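Side-chain contacts in endolytic peptidoglycan transglycosylase RlpA (Pseudomonas aeruginosa, PDB 6I05), which acts as a lytic transglycosylase with a strong preference for naked glycan strands that lack stem peptides, and carries a SPOR domain that recognises denuded glycan during cell division: residues 9-14 / 18-23; 25-30 / 66-71; 32-37 / 43-48. One frame throughout, in Å; residues are numbered along the deposited sequence. Where two conformers were deposited one is given.

Contact 1. Residues 9-14 / 18-23; sequences GAFANP and ELLKAK
Glu18 N donates to Pro14 O at 2.8 Å, an i to i+4 bond that closes the first turn of helix 14-25, where strand 4-11 runs into the helix: the opening beta-alpha unit of the SPOR domain. The bond is nearly straight at the hydrogen, 167°. One residue before the helix, Asn13 holds the N-cap position, and its OD1 accepts from Asp15 N. Side chain and main chain thus both serve the start of the helix.

The rest of the contact is apolar. Leu20 has CG anti to its own N (chi1 179°), which carries the isobutyl group from the helix toward the strand. There the CD2 methyl abuts the rim of the Phe11 ring, in the ring plane, 3.7 Å from Phe11 CE1, and the two side chains meet at about a right angle. Because the methyl is at the edge, this pair offers no CH-pi contact over a face. Phe11 also touches Ala16, Ala17 and Val47, which wedges its ring between helix and sheet, and Leu20 adds Val47 and Leu70 to its surroundings. At the N-terminal end of segment 9-14, Leu20 CD2 still reaches the backbone, lying 4.0 Å from Gly9 N.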
ATOM      1  N   GLY A   9       2.723   0.906   3.651  1.00 13.17           N
ATOM      2  CA  GLY A   9       3.944   1.382   4.267  1.00 13.85           C
ATOM      3  C   GLY A   9       4.303   2.723   3.678  1.00 13.22           C
ATOM      4  O   GLY A   9       3.731   3.166   2.678  1.00 13.06           O
ATOM      5  N   ALA A  10       5.273   3.363   4.308  1.00 14.11           N
ATOM      6  CA  ALA A  10       5.788   4.636   3.836  1.00 15.15           C
ATOM      7  C   ALA A  10       7.264   4.666   4.198  1.00 16.26           C
ATOM      8  O   ALA A  10       7.625   4.323   5.327  1.00 18.44           O
ATOM      9  CB  ALA A  10       5.039   5.797   4.495  1.00 17.05           C
ATOM     10  N   PHE A  11       8.105   5.041   3.239  1.00 14.74           N
ATOM     11  CA  PHE A  11       9.542   4.841   3.356  1.00 15.09           C
ATOM     12  C   PHE A  11      10.290   6.073   2.875  1.00 16.61           C
ATOM     13  O   PHE A  11       9.882   6.730   1.920  1.00 16.38           O
ATOM     14  CB  PHE A  11      10.003   3.656   2.496  1.00 16.76           C
ATOM     15  CG  PHE A  11       9.293   2.375   2.811  1.00 17.14           C
ATOM     16  CD1 PHE A  11       8.124   2.036   2.150  1.00 16.82           C
ATOM     17  CD2 PHE A  11       9.791   1.509   3.775  1.00 18.77           C
ATOM     18  CE1 PHE A  11       7.460   0.857   2.444  1.00 17.75           C
ATOM     19  CE2 PHE A  11       9.130   0.325   4.073  1.00 19.79           C
ATOM     20  CZ  PHE A  11       7.964   0.001   3.403  1.00 19.40           C
ATOM     21  N   ALA A  12      11.420   6.354   3.529  1.00 18.52           N
ATOM     22  CA  ALA A  12      12.350   7.355   3.016  1.00 20.23           C
ATOM     23  C   ALA A  12      13.156   6.822   1.837  1.00 21.23           C
ATOM     24  O   ALA A  12      13.529   7.593   0.945  1.00 23.42           O
ATOM     25  CB  ALA A  12      13.290   7.816   4.132  1.00 21.78           C
ATOM     26  N   ASN A  13      13.422   5.517   1.810  1.00 22.33           N
ATOM     27  CA  ASN A  13      14.251   4.911   0.772  1.00 23.95           C
ATOM     28  C   ASN A  13      13.362   4.401  -0.354  1.00 22.07           C
ATOM     29  O   ASN A  13      12.492   3.557  -0.103  1.00 20.98           O
ATOM     30  CB  ASN A  13      15.051   3.757   1.368  1.00 28.44           C
ATOM     31  CG  ASN A  13      15.692   2.865   0.315  1.00 32.24           C
ATOM     32  OD1 ASN A  13      15.971   3.290  -0.807  1.00 33.96           O
ATOM     33  ND2 ASN A  13      15.942   1.613   0.684  1.00 34.50           N
ATOM     34  N   PRO A  14      13.537   4.868  -1.594  1.00 21.37           N
ATOM     35  CA  PRO A  14      12.647   4.404  -2.671  1.00 21.43           C
ATOM     36  C   PRO A  14      12.782   2.925  -2.992  1.00 19.32           C
ATOM     37  O   PRO A  14      11.800   2.310  -3.423  1.00 18.15           O
ATOM     38  CB  PRO A  14      13.028   5.292  -3.862  1.00 22.47           C
ATOM     39  CG  PRO A  14      14.416   5.715  -3.577  1.00 22.93           C
ATOM     40  CD  PRO A  14      14.518   5.854  -2.080  1.00 22.14           C
ATOM     41  N   GLU A  18       9.691   0.429  -3.481  1.00 14.66           N
ATOM     42  CA  GLU A  18       9.536  -0.391  -4.677  0.62 14.86           C
ATOM     43  C   GLU A  18       9.510  -1.872  -4.329  1.00 14.30           C
ATOM     44  O   GLU A  18       8.783  -2.650  -4.956  1.00 14.21           O
ATOM     45  CB  GLU A  18      10.653  -0.091  -5.676  0.62 16.45           C
ATOM     46  CG  GLU A  18      10.628   1.327  -6.240  0.62 17.54           C
ATOM     47  CD  GLU A  18       9.616   1.500  -7.362  0.62 20.27           C
ATOM     48  OE1 GLU A  18       8.984   0.503  -7.757  0.62 22.65           O
ATOM     49  OE2 GLU A  18       9.454   2.638  -7.852  0.62 22.20           O
ATOM     50  N   LEU A  19      10.300  -2.283  -3.333  1.00 13.82           N
ATOM     51  CA  LEU A  19      10.309  -3.687  -2.937  1.00 13.83           C
ATOM     52  C   LEU A  19       8.958  -4.095  -2.369  1.00 13.52           C
ATOM     53  O   LEU A  19       8.410  -5.139  -2.739  1.00 14.24           O
ATOM     54  CB  LEU A  19      11.419  -3.940  -1.924  1.00 14.13           C
ATOM     55  CG  LEU A  19      11.508  -5.369  -1.395  1.00 14.32           C
ATOM     56  CD1 LEU A  19      11.707  -6.365  -2.529  1.00 15.45           C
ATOM     57  CD2 LEU A  19      12.636  -5.496  -0.379  1.00 15.78           C
ATOM     58  N   LEU A  20       8.397  -3.276  -1.474  1.00 12.73           N
ATOM     59  CA  LEU A  20       7.079  -3.589  -0.939  1.00 12.64           C
ATOM     60  C   LEU A  20       6.033  -3.616  -2.047  1.00 12.79           C
ATOM     61  O   LEU A  20       5.172  -4.501  -2.071  1.00 13.15           O
ATOM     62  CB  LEU A  20       6.689  -2.604   0.165  1.00 13.28           C
ATOM     63  CG  LEU A  20       5.297  -2.841   0.762  1.00 14.06           C
ATOM     64  CD1 LEU A  20       5.165  -4.245   1.335  1.00 15.89           C
ATOM     65  CD2 LEU A  20       4.982  -1.798   1.821  1.00 14.44           C
ATOM     66  N   LYS A  21       6.093  -2.658  -2.975  1.00 12.08           N
ATOM     67  CA  LYS A  21       5.166  -2.668  -4.106  1.00 13.35           C
ATOM     68  C   LYS A  21       5.239  -3.985  -4.874  1.00 13.51           C
ATOM     69  O   LYS A  21       4.208  -4.589  -5.195  1.00 14.03           O
ATOM     70  CB  LYS A  21       5.437  -1.479  -5.030  1.00 14.05           C
ATOM     71  CG  LYS A  21       4.735  -1.574  -6.366  1.00 15.30           C
ATOM     72  CD  LYS A  21       5.002  -0.337  -7.202  1.00 17.54           C
ATOM     73  CE  LYS A  21       4.425  -0.470  -8.602  1.00 20.29           C
ATOM     74  NZ  LYS A  21       4.772   0.698  -9.460  1.00 24.25           N
ATOM     75  N   ALA A  22       6.456  -4.443  -5.182  1.00 14.08           N
ATOM     76  CA  ALA A  22       6.611  -5.695  -5.917  1.00 15.39           C
ATOM     77  C   ALA A  22       6.049  -6.877  -5.134  1.00 16.13           C
ATOM     78  O   ALA A  22       5.358  -7.733  -5.700  1.00 17.66           O
ATOM     79  CB  ALA A  22       8.081  -5.925  -6.270  1.00 16.25           C
ATOM     80  N   LYS A  23       6.326  -6.942  -3.827  1.00 15.71           N
ATOM     81  CA  LYS A  23       5.807  -8.045  -3.023  1.00 16.04           C
ATOM     82  C   LYS A  23       4.284  -8.018  -2.956  1.00 15.55           C
ATOM     83  O   LYS A  23       3.633  -9.067  -3.012  1.00 16.69           O
ATOM     84  CB  LYS A  23       6.408  -8.003  -1.617  1.00 17.13           C
ATOM     85  CG  LYS A  23       7.902  -8.298  -1.572  1.00 19.67           C
ATOM     86  CD  LYS A  23       8.419  -8.282  -0.147  1.00 23.49           C
ATOM     87  CE  LYS A  23       9.872  -8.716  -0.078  1.00 26.57           C
ATOM     88  NZ  LYS A  23      10.478  -8.375   1.242  1.00 29.52           N
TER

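Contact 2. Residues 25-30 / 66-71; sequences SGVTAA and RVANLG
Val27 meets Ala68 and Leu70 through methyl groups alone, and all the evidence for the contact is of van der Waals kind. In the Val27 conformer given, CG1 does most of the touching: it lies 3.8 Å from Ala68 CB and 4.2 Å from Leu70 CD1. The second branch, Val27 CG2, is also 4.2 Å from Leu70 CD1, so this leucine methyl faces the fork of the valine. Val27 and Leu70 reach toward each other tip to tip, whereas Ala68 offers its single methyl to one branch. With CG anti to its carbonyl carbon (chi1 -71°) and an extended chi2, Leu70 sends CD1 out toward the valine. Only 86 Å² is buried, both sides summed, which marks a small surface contact.

Polar bonds within each segment shape the two turns. After helix 55-67, Asn69 N donates to Arg66 O at 2.9 Å, and the positive phi of Asn69 (60°) belongs to a Schellman motif. This ending turns the chain so that Ala68 and Leu70 both face Val27. In the other segment, Ala30 N donates to Thr28 OG1 at 2.9 Å, an ST turn that shapes the run toward strand 32-39.

Leu70 packs on Leu20, Lys23 and Leu24 of helix 14-25 and on Ile65 of helix 55-67, while Thr28 touches Thr61. The contact therefore joins the loop following the first helix to the C-terminal end of the second.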
ATOM      1  N   SER A  25       2.216  -7.041  -5.164  1.00 17.55           N
ATOM      2  CA  SER A  25       1.646  -7.539  -6.406  1.00 19.98           C
ATOM      3  C   SER A  25       1.456  -9.050  -6.390  1.00 20.00           C
ATOM      4  O   SER A  25       0.622  -9.567  -7.138  1.00 21.22           O
ATOM      5  CB  SER A  25       2.510  -7.097  -7.588  1.00 22.81           C
ATOM      6  OG  SER A  25       2.466  -5.683  -7.724  1.00 25.98           O
ATOM      7  N   GLY A  26       2.191  -9.766  -5.545  1.00 20.88           N
ATOM      8  CA  GLY A  26       1.998 -11.194  -5.418  1.00 22.33           C
ATOM      9  C   GLY A  26       0.887 -11.619  -4.490  1.00 23.30           C
ATOM     10  O   GLY A  26       0.576 -12.811  -4.413  1.00 25.38           O
ATOM     11  N   VAL A  27       0.260 -10.673  -3.797  1.00 22.13           N
ATOM     12  CA  VAL A  27      -0.771 -11.004  -2.823  0.64 23.14           C
ATOM     13  C   VAL A  27      -2.127 -10.388  -3.138  1.00 22.02           C
ATOM     14  O   VAL A  27      -3.143 -10.869  -2.609  1.00 24.15           O
ATOM     15  CB  VAL A  27      -0.341 -10.674  -1.377  0.64 25.47           C
ATOM     16  CG1 VAL A  27       0.981 -11.348  -1.050  0.64 26.32           C
ATOM     17  CG2 VAL A  27      -0.248  -9.173  -1.169  0.64 26.29           C
ATOM     18  N   THR A  28      -2.203  -9.373  -4.000  1.00 18.74           N
ATOM     19  CA  THR A  28      -3.462  -8.762  -4.400  1.00 16.92           C
ATOM     20  C   THR A  28      -3.451  -8.549  -5.903  1.00 15.24           C
ATOM     21  O   THR A  28      -2.393  -8.354  -6.508  1.00 14.67           O
ATOM     22  CB  THR A  28      -3.693  -7.397  -3.710  1.00 18.11           C
ATOM     23  OG1 THR A  28      -4.927  -6.820  -4.167  1.00 19.15           O
ATOM     24  CG2 THR A  28      -2.544  -6.419  -4.001  1.00 19.43           C
ATOM     25  N   ALA A  29      -4.643  -8.588  -6.498  1.00 13.92           N
ATOM     26  CA  ALA A  29      -4.847  -8.194  -7.880  1.00 14.16           C
ATOM     27  C   ALA A  29      -5.161  -6.711  -8.037  1.00 13.87           C
ATOM     28  O   ALA A  29      -5.201  -6.221  -9.171  1.00 14.71           O
ATOM     29  CB  ALA A  29      -5.982  -9.016  -8.492  1.00 14.32           C
ATOM     30  N   ALA A  30      -5.380  -5.985  -6.945  1.00 15.72           N
ATOM     31  CA  ALA A  30      -5.628  -4.555  -7.052  1.00 16.44           C
ATOM     32  C   ALA A  30      -4.353  -3.836  -7.497  1.00 14.83           C
ATOM     33  O   ALA A  30      -3.241  -4.291  -7.204  1.00 13.58           O
ATOM     34  CB  ALA A  30      -6.074  -3.994  -5.706  1.00 18.20           C
ATOM     35  N   ARG A  66      -1.703  -9.125   5.863  1.00 12.16           N
ATOM     36  CA  ARG A  66      -1.217  -9.577   7.161  1.00 12.83           C
ATOM     37  C   ARG A  66      -0.711 -11.016   7.106  1.00 12.92           C
ATOM     38  O   ARG A  66       0.318 -11.333   7.711  1.00 13.41           O
ATOM     39  CB  ARG A  66      -2.291  -9.398   8.238  1.00 13.97           C
ATOM     40  CG  ARG A  66      -2.599  -7.940   8.561  1.00 14.75           C
ATOM     41  CD  ARG A  66      -3.302  -7.802   9.898  1.00 18.28           C
ATOM     42  NE  ARG A  66      -3.392  -6.402  10.313  1.00 21.25           N
ATOM     43  CZ  ARG A  66      -4.426  -5.608  10.050  1.00 23.59           C
ATOM     44  NH1 ARG A  66      -5.473  -6.074   9.377  1.00 23.92           N
ATOM     45  NH2 ARG A  66      -4.416  -4.346  10.468  1.00 24.40           N
ATOM     46  N   VAL A  67      -1.407 -11.900   6.379  1.00 13.18           N
ATOM     47  CA  VAL A  67      -0.928 -13.276   6.218  1.00 14.63           C
ATOM     48  C   VAL A  67       0.469 -13.284   5.620  1.00 14.56           C
ATOM     49  O   VAL A  67       1.334 -14.064   6.034  1.00 15.31           O
ATOM     50  CB  VAL A  67      -1.908 -14.109   5.370  1.00 15.63           C
ATOM     51  CG1 VAL A  67      -1.280 -15.449   4.939  1.00 17.32           C
ATOM     52  CG2 VAL A  67      -3.187 -14.355   6.125  1.00 16.49           C
ATOM     53  N   ALA A  68       0.710 -12.412   4.639  1.00 14.62           N
ATOM     54  CA  ALA A  68       2.002 -12.320   3.977  1.00 15.51           C
ATOM     55  C   ALA A  68       3.039 -11.581   4.806  1.00 15.91           C
ATOM     56  O   ALA A  68       4.195 -11.489   4.379  1.00 16.53           O
ATOM     57  CB  ALA A  68       1.835 -11.627   2.623  1.00 16.05           C
ATOM     58  N   ASN A  69       2.651 -11.047   5.963  1.00 16.35           N
ATOM     59  CA  ASN A  69       3.563 -10.347   6.862  1.00 17.63           C
ATOM     60  C   ASN A  69       4.212  -9.145   6.186  1.00 17.20           C
ATOM     61  O   ASN A  69       5.407  -8.894   6.341  1.00 18.86           O
ATOM     62  CB  ASN A  69       4.606 -11.298   7.457  1.00 21.15           C
ATOM     63  CG  ASN A  69       5.248 -10.746   8.704  1.00 24.79           C
ATOM     64  OD1 ASN A  69       4.659  -9.931   9.407  1.00 26.26           O
ATOM     65  ND2 ASN A  69       6.469 -11.187   8.986  1.00 27.47           N
ATOM     66  N   LEU A  70       3.417  -8.392   5.429  1.00 15.88           N
ATOM     67  CA  LEU A  70       3.944  -7.294   4.632  1.00 16.72           C
ATOM     68  C   LEU A  70       3.708  -5.920   5.245  1.00 19.72           C
ATOM     69  O   LEU A  70       4.203  -4.929   4.703  1.00 22.41           O
ATOM     70  CB  LEU A  70       3.395  -7.346   3.200  1.00 16.74           C
ATOM     71  CG  LEU A  70       3.943  -8.494   2.351  1.00 17.33           C
ATOM     72  CD1 LEU A  70       3.263  -8.540   0.992  1.00 18.53           C
ATOM     73  CD2 LEU A  70       5.450  -8.365   2.189  1.00 18.38           C
ATOM     74  N   GLY A  71       2.998  -5.829   6.357  1.00 18.87           N
ATOM     75  CA  GLY A  71       2.810  -4.559   7.017  1.00 19.49           C
ATOM     76  C   GLY A  71       1.406  -4.439   7.564  1.00 19.77           C
ATOM     77  O   GLY A  71       0.630  -5.392   7.558  1.00 20.58           O
TER

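Contact 3. Residues 32-37 / 43-48; sequences VFISSV and ILHRVR
The guanidinium of Arg46 is enclosed on both faces and along one edge. Over one face lies Arg48 NH2, 3.2 Å above the plane; on the opposite face is Val37 CG1, 3.3 Å above it, both offset toward the rim. At the edge Ser35 is gripped side-on by two nitrogens: Arg46 NH2 donates to Ser35 OG at 2.8 Å, nearly in the guanidinium plane, and Arg46 NE to Ser35 O at 3.2 Å. A bend at chi3 (-53°) folds the chain back for this grip. Ser35 O also accepts from Arg46 N; the two donors approach from opposite faces of its carbonyl plane, neither on a lone pair. Together these partners fix the rotation of the guanidinium.

The Phe33 ring takes Arg48 over one face in a CH-pi contact, Arg48 CB being 4.0 Å from the ring centroid and 25° off the normal. The planes of the ring and of the Arg48 guanidinium are 80° apart, so the planar end does not lie flat on the ring; it extends onward, and NE donates to Gln7 OE1. On the other side of the sheet, Ser36 OG lies at the edge of the His45 ring, hydrogen-bonded to ND1 at 2.7 Å, and Ile34 CG1 packs against Val47 CG2 at 4.2 Å.

The backbone supplies the frame: Phe33-Arg48, Ser35-Arg46 and Val37-Leu44 are hydrogen-bonded antiparallel pairs, with Arg48 N to Phe33 O at 2.8 Å. Strands 32-39 and 42-52 thus form the beta hairpin at one margin of the four-stranded SPOR sheet. Ile34, His45 and Val47 meet helix 14-25, whereas the side with Phe33, Ser35, Arg46 and Arg48 faces away from it, consistent with the sheet face on which SPOR domains recognise denuded glycans.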
ATOM      1  N   VAL A  32      -1.199  -1.623  -7.429  1.00 10.88           N
ATOM      2  CA  VAL A  32      -0.298  -1.199  -6.364  1.00 10.94           C
ATOM      3  C   VAL A  32       0.556  -0.073  -6.923  1.00 10.55           C
ATOM      4  O   VAL A  32       1.051  -0.167  -8.051  1.00 12.84           O
ATOM      5  CB  VAL A  32       0.595  -2.365  -5.887  1.00 11.50           C
ATOM      6  CG1 VAL A  32       1.411  -1.956  -4.676  1.00 12.38           C
ATOM      7  CG2 VAL A  32      -0.237  -3.608  -5.578  1.00 14.08           C
ATOM      8  N   PHE A  33       0.722   0.999  -6.153  1.00 10.04           N
ATOM      9  CA  PHE A  33       1.433   2.157  -6.668  1.00 10.15           C
ATOM     10  C   PHE A  33       2.128   2.867  -5.522  1.00  9.92           C
ATOM     11  O   PHE A  33       1.802   2.669  -4.350  1.00 10.66           O
ATOM     12  CB  PHE A  33       0.492   3.105  -7.429  1.00 11.32           C
ATOM     13  CG  PHE A  33      -0.649   3.635  -6.605  1.00 11.40           C
ATOM     14  CD1 PHE A  33      -1.828   2.917  -6.464  1.00 12.29           C
ATOM     15  CD2 PHE A  33      -0.545   4.876  -5.985  1.00 11.84           C
ATOM     16  CE1 PHE A  33      -2.879   3.434  -5.714  1.00 13.12           C
ATOM     17  CE2 PHE A  33      -1.588   5.387  -5.240  1.00 12.07           C
ATOM     18  CZ  PHE A  33      -2.758   4.666  -5.103  1.00 12.89           C
ATOM     19  N   ILE A  34       3.081   3.713  -5.877  1.00 10.31           N
ATOM     20  CA  ILE A  34       3.800   4.537  -4.917  1.00 10.01           C
ATOM     21  C   ILE A  34       3.381   5.979  -5.132  1.00 10.41           C
ATOM     22  O   ILE A  34       3.372   6.466  -6.268  1.00 12.88           O
ATOM     23  CB  ILE A  34       5.321   4.369  -5.062  1.00 11.81           C
ATOM     24  CG1 ILE A  34       5.705   2.927  -4.720  1.00 14.17           C
ATOM     25  CG2 ILE A  34       6.061   5.356  -4.151  1.00 13.30           C
ATOM     26  CD1 ILE A  34       7.095   2.536  -5.169  1.00 16.22           C
ATOM     27  N   SER A  35       3.004   6.651  -4.053  1.00 10.34           N
ATOM     28  CA  SER A  35       2.700   8.077  -4.077  1.00 11.63           C
ATOM     29  C   SER A  35       3.754   8.759  -3.215  1.00 11.10           C
ATOM     30  O   SER A  35       3.782   8.577  -1.995  1.00 12.31           O
ATOM     31  CB  SER A  35       1.293   8.341  -3.546  1.00 14.18           C
ATOM     32  OG  SER A  35       1.087   9.722  -3.333  1.00 16.38           O
ATOM     33  N   SER A  36       4.638   9.512  -3.851  1.00 11.52           N
ATOM     34  CA  SER A  36       5.742  10.165  -3.166  1.00 13.30           C
ATOM     35  C   SER A  36       5.398  11.631  -2.942  1.00 13.32           C
ATOM     36  O   SER A  36       4.934  12.310  -3.867  1.00 15.20           O
ATOM     37  CB  SER A  36       7.015  10.054  -4.006  1.00 14.69           C
ATOM     38  OG  SER A  36       7.315   8.696  -4.282  1.00 17.53           O
ATOM     39  N   VAL A  37       5.637  12.122  -1.724  1.00 12.47           N
ATOM     40  CA  VAL A  37       5.317  13.494  -1.351  1.00 12.85           C
ATOM     41  C   VAL A  37       6.441  14.068  -0.499  1.00 12.18           C
ATOM     42  O   VAL A  37       7.248  13.336   0.077  1.00 14.23           O
ATOM     43  CB  VAL A  37       3.973  13.584  -0.593  1.00 14.95           C
ATOM     44  CG1 VAL A  37       2.806  13.207  -1.510  1.00 16.43           C
ATOM     45  CG2 VAL A  37       3.997  12.695   0.647  1.00 15.82           C
ATOM     46  N   ILE A  43      11.566  13.368   1.279  1.00 13.76           N
ATOM     47  CA  ILE A  43      10.605  12.674   0.433  1.00 13.32           C
ATOM     48  C   ILE A  43      10.095  11.454   1.180  1.00 13.67           C
ATOM     49  O   ILE A  43      10.879  10.692   1.759  1.00 15.29           O
ATOM     50  CB  ILE A  43      11.223  12.275  -0.915  1.00 14.45           C
ATOM     51  CG1 ILE A  43      11.832  13.495  -1.613  1.00 16.54           C
ATOM     52  CG2 ILE A  43      10.155  11.627  -1.808  1.00 16.00           C
ATOM     53  CD1 ILE A  43      10.878  14.649  -1.723  1.00 17.02           C
ATOM     54  N   LEU A  44       8.777  11.268   1.174  1.00 13.39           N
ATOM     55  CA  LEU A  44       8.136  10.113   1.781  1.00 13.84           C
ATOM     56  C   LEU A  44       7.458   9.328   0.672  1.00 12.20           C
ATOM     57  O   LEU A  44       6.604   9.869  -0.038  1.00 12.76           O
ATOM     58  CB  LEU A  44       7.102  10.565   2.811  1.00 16.12           C
ATOM     59  CG  LEU A  44       6.476   9.434   3.625  1.00 17.15           C
ATOM     60  CD1 LEU A  44       7.529   8.733   4.480  1.00 18.85           C
ATOM     61  CD2 LEU A  44       5.321   9.960   4.475  1.00 18.73           C
ATOM     62  N   HIS A  45       7.845   8.062   0.518  1.00 12.19           N
ATOM     63  CA  HIS A  45       7.331   7.192  -0.539  1.00 11.79           C
ATOM     64  C   HIS A  45       6.270   6.279   0.066  1.00 11.84           C
ATOM     65  O   HIS A  45       6.600   5.326   0.776  1.00 12.93           O
ATOM     66  CB  HIS A  45       8.463   6.354  -1.132  1.00 12.68           C
ATOM     67  CG  HIS A  45       9.584   7.170  -1.684  1.00 14.38           C
ATOM     68  ND1 HIS A  45       9.489   7.841  -2.885  1.00 14.62           N
ATOM     69  CD2 HIS A  45      10.824   7.422  -1.206  1.00 16.63           C
ATOM     70  CE1 HIS A  45      10.623   8.473  -3.122  1.00 16.74           C
ATOM     71  NE2 HIS A  45      11.446   8.242  -2.116  1.00 17.15           N
ATOM     72  N   ARG A  46       5.004   6.559  -0.221  1.00 10.46           N
ATOM     73  CA  ARG A  46       3.886   5.820   0.356  1.00 10.84           C
ATOM     74  C   ARG A  46       3.448   4.728  -0.602  1.00 10.31           C
ATOM     75  O   ARG A  46       3.205   4.993  -1.780  1.00 13.20           O
ATOM     76  CB  ARG A  46       2.722   6.767   0.640  1.00 11.80           C
ATOM     77  CG  ARG A  46       3.203   7.944   1.487  1.00 16.08           C
ATOM     78  CD  ARG A  46       2.251   9.091   1.609  1.00 19.19           C
ATOM     79  NE  ARG A  46       1.785   9.599   0.327  1.00 17.95           N
ATOM     80  CZ  ARG A  46       0.841  10.521   0.238  1.00 18.17           C
ATOM     81  NH1 ARG A  46       0.328  11.028   1.353  1.00 20.35           N
ATOM     82  NH2 ARG A  46       0.396  10.913  -0.941  1.00 18.61           N
ATOM     83  N   VAL A  47       3.347   3.505  -0.100  1.00  9.82           N
ATOM     84  CA  VAL A  47       2.964   2.363  -0.922  1.00  9.58           C
ATOM     85  C   VAL A  47       1.484   2.102  -0.700  1.00  8.99           C
ATOM     86  O   VAL A  47       1.056   1.828   0.429  1.00 10.14           O
ATOM     87  CB  VAL A  47       3.810   1.124  -0.595  1.00 11.55           C
ATOM     88  CG1 VAL A  47       3.401  -0.041  -1.486  1.00 13.07           C
ATOM     89  CG2 VAL A  47       5.294   1.434  -0.764  1.00 12.91           C
ATOM     90  N   ARG A  48       0.699   2.203  -1.769  1.00  9.51           N
ATOM     91  CA  ARG A  48      -0.749   2.174  -1.697  1.00  9.56           C
ATOM     92  C   ARG A  48      -1.307   1.183  -2.703  1.00  9.50           C
ATOM     93  O   ARG A  48      -0.624   0.748  -3.636  1.00 10.26           O
ATOM     94  CB  ARG A  48      -1.328   3.565  -1.965  1.00  9.89           C
ATOM     95  CG  ARG A  48      -0.973   4.538  -0.871  1.00 10.48           C
ATOM     96  CD  ARG A  48      -1.494   5.923  -1.123  1.00 11.28           C
ATOM     97  NE  ARG A  48      -1.339   6.705   0.099  1.00 11.36           N
ATOM     98  CZ  ARG A  48      -1.881   7.894   0.310  1.00 13.33           C
ATOM     99  NH1 ARG A  48      -2.595   8.484  -0.636  1.00 16.30           N
ATOM    100  NH2 ARG A  48      -1.702   8.485   1.482  1.00 15.45           N
TER

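Overall arrangement
From the N terminus, strand 4-11 enters helix 14-25, and contact 1 closes the short beta-alpha junction between them. Contact 2 opens where that helix ends and closes at the end of helix 55-67, 36 residues on at the nearest ends; nested within its loop, contact 3 closes the hairpin of strands 32-39 and 42-52. Contact 1 precedes both in series. Contacts 1 and 3 reach the same sheet, their centres about 8 Å apart; contacts 2 and 3 lie on opposite sides of the chain's centre. The three tie together strands 4-11, 32-39 and 42-52 and both helices of the beta-alpha-beta-beta-alpha-beta fold, whose last strand 74-76 lies outside their segments.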